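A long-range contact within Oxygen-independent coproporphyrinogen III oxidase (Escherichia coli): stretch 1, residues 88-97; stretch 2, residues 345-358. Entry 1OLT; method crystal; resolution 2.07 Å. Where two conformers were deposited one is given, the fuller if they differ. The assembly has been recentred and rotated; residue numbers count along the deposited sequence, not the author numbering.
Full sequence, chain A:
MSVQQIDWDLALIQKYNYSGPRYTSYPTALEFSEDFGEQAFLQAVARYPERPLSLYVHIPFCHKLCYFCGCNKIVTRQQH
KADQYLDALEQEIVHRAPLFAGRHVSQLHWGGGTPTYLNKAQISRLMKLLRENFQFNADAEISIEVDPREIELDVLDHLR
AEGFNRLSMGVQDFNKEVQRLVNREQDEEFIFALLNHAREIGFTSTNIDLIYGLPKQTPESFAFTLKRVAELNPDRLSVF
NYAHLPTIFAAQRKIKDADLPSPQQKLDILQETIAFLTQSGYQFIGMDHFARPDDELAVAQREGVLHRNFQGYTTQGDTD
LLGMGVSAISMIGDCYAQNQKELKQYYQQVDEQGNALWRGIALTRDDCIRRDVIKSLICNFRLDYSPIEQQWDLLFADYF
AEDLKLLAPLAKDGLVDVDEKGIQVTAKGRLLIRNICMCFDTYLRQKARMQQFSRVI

Stretch 1 88-97: ALEQEIVHRA
Stretch 2 345-358: QYYQQVDEQGNALW

Residues 88-96 and 345-353 are helical, both helices beginning earlier in the chain; their axes approach to 9.5 Å with N-to-C directions 46° apart (signed crossing angle 46°). CA atoms pair at Ala 88 and Tyr 347 (6.5 Å) and, past the second helix, at Glu 92 and Asn 355 (5.4 Å).

Tyr 346 (chi1 t, chi2 81°) starts sideways, but its long side chain reaches the first helix, where OH donates a hydrogen bond to Glu 92 OE1 (2.7 Å). Glu 92 is extended (chi1 t, chi2 t, chi3 2°), which carries its carboxylate to the edge of the tyrosine ring. Ala 88 CB points toward stretch 2 and packs against both tyrosines, 3.8 Å from Tyr 346 CE2 and 3.7 Å from Tyr 347 CE1, the latter at the ring edge (Tyr 347 chi1 m, chi2 -30°). One turn on, Val 350 (chi1 t) points toward the first helix, with CG1 3.5 Å from Ala 88 O and 3.7 Å from Gln 91 CB.

The second helix ends at Gln 353, and Gly 354, with positive phi (phi/psi 79/1), is the first residue to leave helical geometry. Gly 354 N still donates a hydrogen bond to Val 350 O (2.8 Å). Its CA lies over one face of the His 95 ring (chi1 m), 3.6 Å from the centroid and 13° off the normal, a CH-pi contact; a CB here would clash with the imidazole. Gly 354 O receives a nearly linear CA-H...O contact from Glu 92 CA (3.6 Å, 174° at H).

Asn 355 (-146/169, chi1 p) points toward stretch 1; its CG lies over the Arg 96 guanidinium face, 3.5 Å from Arg 96 NH2. A water joins Glu 92 OE2 (2.7 Å) to Ala 356 N (2.9 Å). Strand residue Leu 357 (-57/124; chi1 t, chi2 p) sets CB near the guanidinium edge, 4.1 Å from Arg 96 NH2, while its O accepts from Gln 349 NE2 (2.8 Å).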

# COMPACT_ATOMS: atom_id res chain seq x y z
N ALA A 88 -16.90 11.12 -14.33
CA ALA A 88 -16.14 12.09 -13.52
C ALA A 88 -14.63 11.94 -13.69
O ALA A 88 -13.93 12.92 -13.81
CB ALA A 88 -16.50 11.97 -12.08
N LEU A 89 -14.15 10.72 -13.73
CA LEU A 89 -12.73 10.41 -13.99
C LEU A 89 -12.31 10.92 -15.36
O LEU A 89 -11.23 11.55 -15.47
CB LEU A 89 -12.43 8.93 -13.92
CG LEU A 89 -12.32 8.31 -12.53
CD1 LEU A 89 -12.18 6.82 -12.75
CD2 LEU A 89 -11.07 8.89 -11.84
N GLU A 90 -13.15 10.75 -16.36
CA GLU A 90 -12.88 11.36 -17.67
C GLU A 90 -12.59 12.88 -17.57
O GLU A 90 -11.67 13.39 -18.17
CB GLU A 90 -14.04 11.13 -18.65
CG GLU A 90 -13.84 11.81 -20.01
CD GLU A 90 -14.92 11.46 -21.07
OE1 GLU A 90 -16.01 10.97 -20.73
OE2 GLU A 90 -14.71 11.77 -22.29
N GLN A 91 -13.43 13.58 -16.86
CA GLN A 91 -13.28 15.02 -16.71
C GLN A 91 -11.99 15.33 -15.88
O GLN A 91 -11.18 16.20 -16.25
CB GLN A 91 -14.50 15.65 -16.07
CG GLN A 91 -15.79 15.66 -16.95
CD GLN A 91 -15.56 16.18 -18.32
OE1 GLN A 91 -14.84 17.15 -18.48
NE2 GLN A 91 -16.06 15.46 -19.34
N GLU A 92 -11.74 14.57 -14.84
CA GLU A 92 -10.50 14.77 -14.06
C GLU A 92 -9.25 14.56 -14.95
O GLU A 92 -8.31 15.39 -14.94
CB GLU A 92 -10.45 13.89 -12.78
CG GLU A 92 -9.30 14.25 -11.88
CD GLU A 92 -9.17 13.35 -10.59
OE1 GLU A 92 -9.96 12.39 -10.40
OE2 GLU A 92 -8.23 13.63 -9.81
N ILE A 93 -9.27 13.50 -15.74
CA ILE A 93 -8.18 13.13 -16.58
C ILE A 93 -7.97 14.21 -17.64
O ILE A 93 -6.81 14.69 -17.89
CB ILE A 93 -8.39 11.76 -17.20
CG1 ILE A 93 -8.22 10.69 -16.12
CG2 ILE A 93 -7.46 11.55 -18.32
CD1 ILE A 93 -8.84 9.36 -16.43
N VAL A 94 -9.07 14.65 -18.22
CA VAL A 94 -9.03 15.65 -19.27
C VAL A 94 -8.44 16.98 -18.78
O VAL A 94 -7.75 17.65 -19.50
CB VAL A 94 -10.51 15.79 -19.87
CG1 VAL A 94 -10.81 17.09 -20.28
CG2 VAL A 94 -10.67 14.70 -20.99
N HIS A 95 -8.71 17.34 -17.53
CA HIS A 95 -8.17 18.55 -16.95
C HIS A 95 -6.71 18.42 -16.39
O HIS A 95 -5.98 19.34 -16.52
CB HIS A 95 -9.12 19.08 -15.89
CG HIS A 95 -10.44 19.55 -16.47
ND1 HIS A 95 -10.75 20.89 -16.59
CD2 HIS A 95 -11.50 18.86 -16.99
CE1 HIS A 95 -11.95 21.01 -17.15
NE2 HIS A 95 -12.42 19.80 -17.41
N ARG A 96 -6.34 17.29 -15.80
CA ARG A 96 -5.03 17.11 -15.15
C ARG A 96 -3.96 16.64 -16.11
O ARG A 96 -2.83 17.13 -16.07
CB ARG A 96 -5.09 16.13 -13.99
CG ARG A 96 -5.71 16.68 -12.75
CD ARG A 96 -4.90 17.82 -12.22
NE ARG A 96 -5.19 18.26 -10.87
CZ ARG A 96 -5.25 19.54 -10.47
NH1 ARG A 96 -5.18 20.54 -11.33
NH2 ARG A 96 -5.45 19.82 -9.19
N ALA A 97 -4.32 15.75 -17.01
CA ALA A 97 -3.34 15.16 -17.91
C ALA A 97 -2.49 16.11 -18.77
O ALA A 97 -1.31 15.80 -18.97
CB ALA A 97 -3.99 14.09 -18.75
N GLN A 345 -18.63 15.28 -2.89
CA GLN A 345 -17.84 16.59 -3.09
C GLN A 345 -16.73 16.31 -4.18
O GLN A 345 -16.32 17.25 -4.87
CB GLN A 345 -17.16 17.19 -1.76
CG GLN A 345 -18.20 17.44 -0.55
CD GLN A 345 -19.10 18.55 -0.87
OE1 GLN A 345 -20.32 18.41 -0.82
NE2 GLN A 345 -18.51 19.67 -1.26
N TYR A 346 -16.25 15.06 -4.31
CA TYR A 346 -15.43 14.78 -5.45
C TYR A 346 -16.20 15.15 -6.75
O TYR A 346 -15.70 15.88 -7.56
CB TYR A 346 -15.03 13.28 -5.41
CG TYR A 346 -14.35 12.81 -6.68
CD1 TYR A 346 -13.00 13.05 -6.90
CD2 TYR A 346 -15.05 12.15 -7.67
CE1 TYR A 346 -12.39 12.67 -8.10
CE2 TYR A 346 -14.44 11.79 -8.87
CZ TYR A 346 -13.12 12.04 -9.07
OH TYR A 346 -12.51 11.67 -10.26
N TYR A 347 -17.42 14.68 -6.91
CA TYR A 347 -18.21 14.96 -8.10
C TYR A 347 -18.45 16.42 -8.29
O TYR A 347 -18.24 16.95 -9.38
CB TYR A 347 -19.57 14.26 -8.04
CG TYR A 347 -19.58 12.78 -8.29
CD1 TYR A 347 -18.64 12.18 -9.10
CD2 TYR A 347 -20.57 11.99 -7.78
CE1 TYR A 347 -18.68 10.83 -9.37
CE2 TYR A 347 -20.61 10.57 -8.03
CZ TYR A 347 -19.69 10.03 -8.83
OH TYR A 347 -19.69 8.72 -9.14
N GLN A 348 -18.87 17.09 -7.24
CA GLN A 348 -19.18 18.50 -7.31
C GLN A 348 -17.96 19.33 -7.69
O GLN A 348 -18.05 20.23 -8.54
CB GLN A 348 -19.82 19.00 -6.00
CG GLN A 348 -20.36 20.41 -6.09
CD GLN A 348 -21.03 20.88 -4.75
OE1 GLN A 348 -21.81 20.13 -4.15
NE2 GLN A 348 -20.71 22.09 -4.32
N GLN A 349 -16.80 19.04 -7.10
CA GLN A 349 -15.63 19.85 -7.45
C GLN A 349 -15.11 19.52 -8.86
O GLN A 349 -14.70 20.41 -9.60
CB GLN A 349 -14.54 19.71 -6.39
CG GLN A 349 -13.50 20.84 -6.48
CD GLN A 349 -12.36 20.68 -5.44
OE1 GLN A 349 -12.64 20.42 -4.30
NE2 GLN A 349 -11.10 20.90 -5.86
N VAL A 350 -15.15 18.25 -9.27
CA VAL A 350 -14.71 17.92 -10.62
C VAL A 350 -15.61 18.66 -11.64
O VAL A 350 -15.13 19.26 -12.60
CB VAL A 350 -14.71 16.44 -10.86
CG1 VAL A 350 -14.59 16.08 -12.35
CG2 VAL A 350 -13.57 15.79 -10.09
N ASP A 351 -16.91 18.66 -11.37
CA ASP A 351 -17.85 19.31 -12.28
C ASP A 351 -17.57 20.81 -12.35
O ASP A 351 -17.62 21.44 -13.45
CB ASP A 351 -19.30 19.02 -11.83
CG ASP A 351 -20.33 19.69 -12.72
OD1 ASP A 351 -20.33 19.49 -13.96
OD2 ASP A 351 -21.11 20.52 -12.28
N GLU A 352 -17.31 21.43 -11.20
CA GLU A 352 -17.15 22.88 -11.19
C GLU A 352 -15.76 23.35 -11.58
O GLU A 352 -15.63 24.45 -12.13
CB GLU A 352 -17.48 23.46 -9.78
CG GLU A 352 -18.95 23.25 -9.43
CD GLU A 352 -19.36 23.76 -8.03
OE1 GLU A 352 -18.46 24.13 -7.21
OE2 GLU A 352 -20.60 23.75 -7.76
N GLN A 353 -14.72 22.58 -11.29
CA GLN A 353 -13.31 23.08 -11.44
C GLN A 353 -12.46 22.14 -12.33
O GLN A 353 -11.38 22.47 -12.68
CB GLN A 353 -12.59 23.16 -10.07
CG GLN A 353 -13.25 24.06 -9.11
CD GLN A 353 -12.53 24.15 -7.77
OE1 GLN A 353 -11.32 23.93 -7.69
NE2 GLN A 353 -13.27 24.48 -6.73
N GLY A 354 -12.96 20.96 -12.64
CA GLY A 354 -12.17 19.96 -13.36
C GLY A 354 -11.16 19.16 -12.56
O GLY A 354 -10.51 18.23 -13.12
N ASN A 355 -11.10 19.41 -11.25
CA ASN A 355 -10.29 18.63 -10.32
C ASN A 355 -10.98 18.54 -8.94
O ASN A 355 -11.96 19.25 -8.64
CB ASN A 355 -8.85 19.28 -10.17
CG ASN A 355 -8.88 20.60 -9.49
OD1 ASN A 355 -8.85 21.68 -10.15
ND2 ASN A 355 -8.95 20.58 -8.19
N ALA A 356 -10.46 17.67 -8.09
CA ALA A 356 -11.04 17.47 -6.78
C ALA A 356 -10.02 17.72 -5.67
O ALA A 356 -10.17 17.20 -4.58
CB ALA A 356 -11.57 16.04 -6.69
N LEU A 357 -9.02 18.54 -5.93
CA LEU A 357 -8.00 18.83 -4.91
C LEU A 357 -8.65 19.37 -3.66
O LEU A 357 -9.35 20.38 -3.70
CB LEU A 357 -6.94 19.81 -5.42
CG LEU A 357 -5.89 20.24 -4.38
CD1 LEU A 357 -5.05 19.15 -3.95
CD2 LEU A 357 -5.01 21.33 -5.00
N TRP A 358 -8.38 18.69 -2.55
CA TRP A 358 -8.98 18.99 -1.25
C TRP A 358 -7.97 19.55 -0.26
O TRP A 358 -8.16 20.63 0.31
CB TRP A 358 -9.58 17.71 -0.70
CG TRP A 358 -10.15 17.79 0.65
CD1 TRP A 358 -10.78 18.85 1.21
CD2 TRP A 358 -10.16 16.75 1.61
NE1 TRP A 358 -11.19 18.53 2.48
CE2 TRP A 358 -10.80 17.26 2.76
CE3 TRP A 358 -9.69 15.43 1.62
CZ2 TRP A 358 -10.96 16.51 3.92
CZ3 TRP A 358 -9.87 14.67 2.75
CH2 TRP A 358 -10.50 15.21 3.91
O HOH W 1 -8.14 16.16 -8.93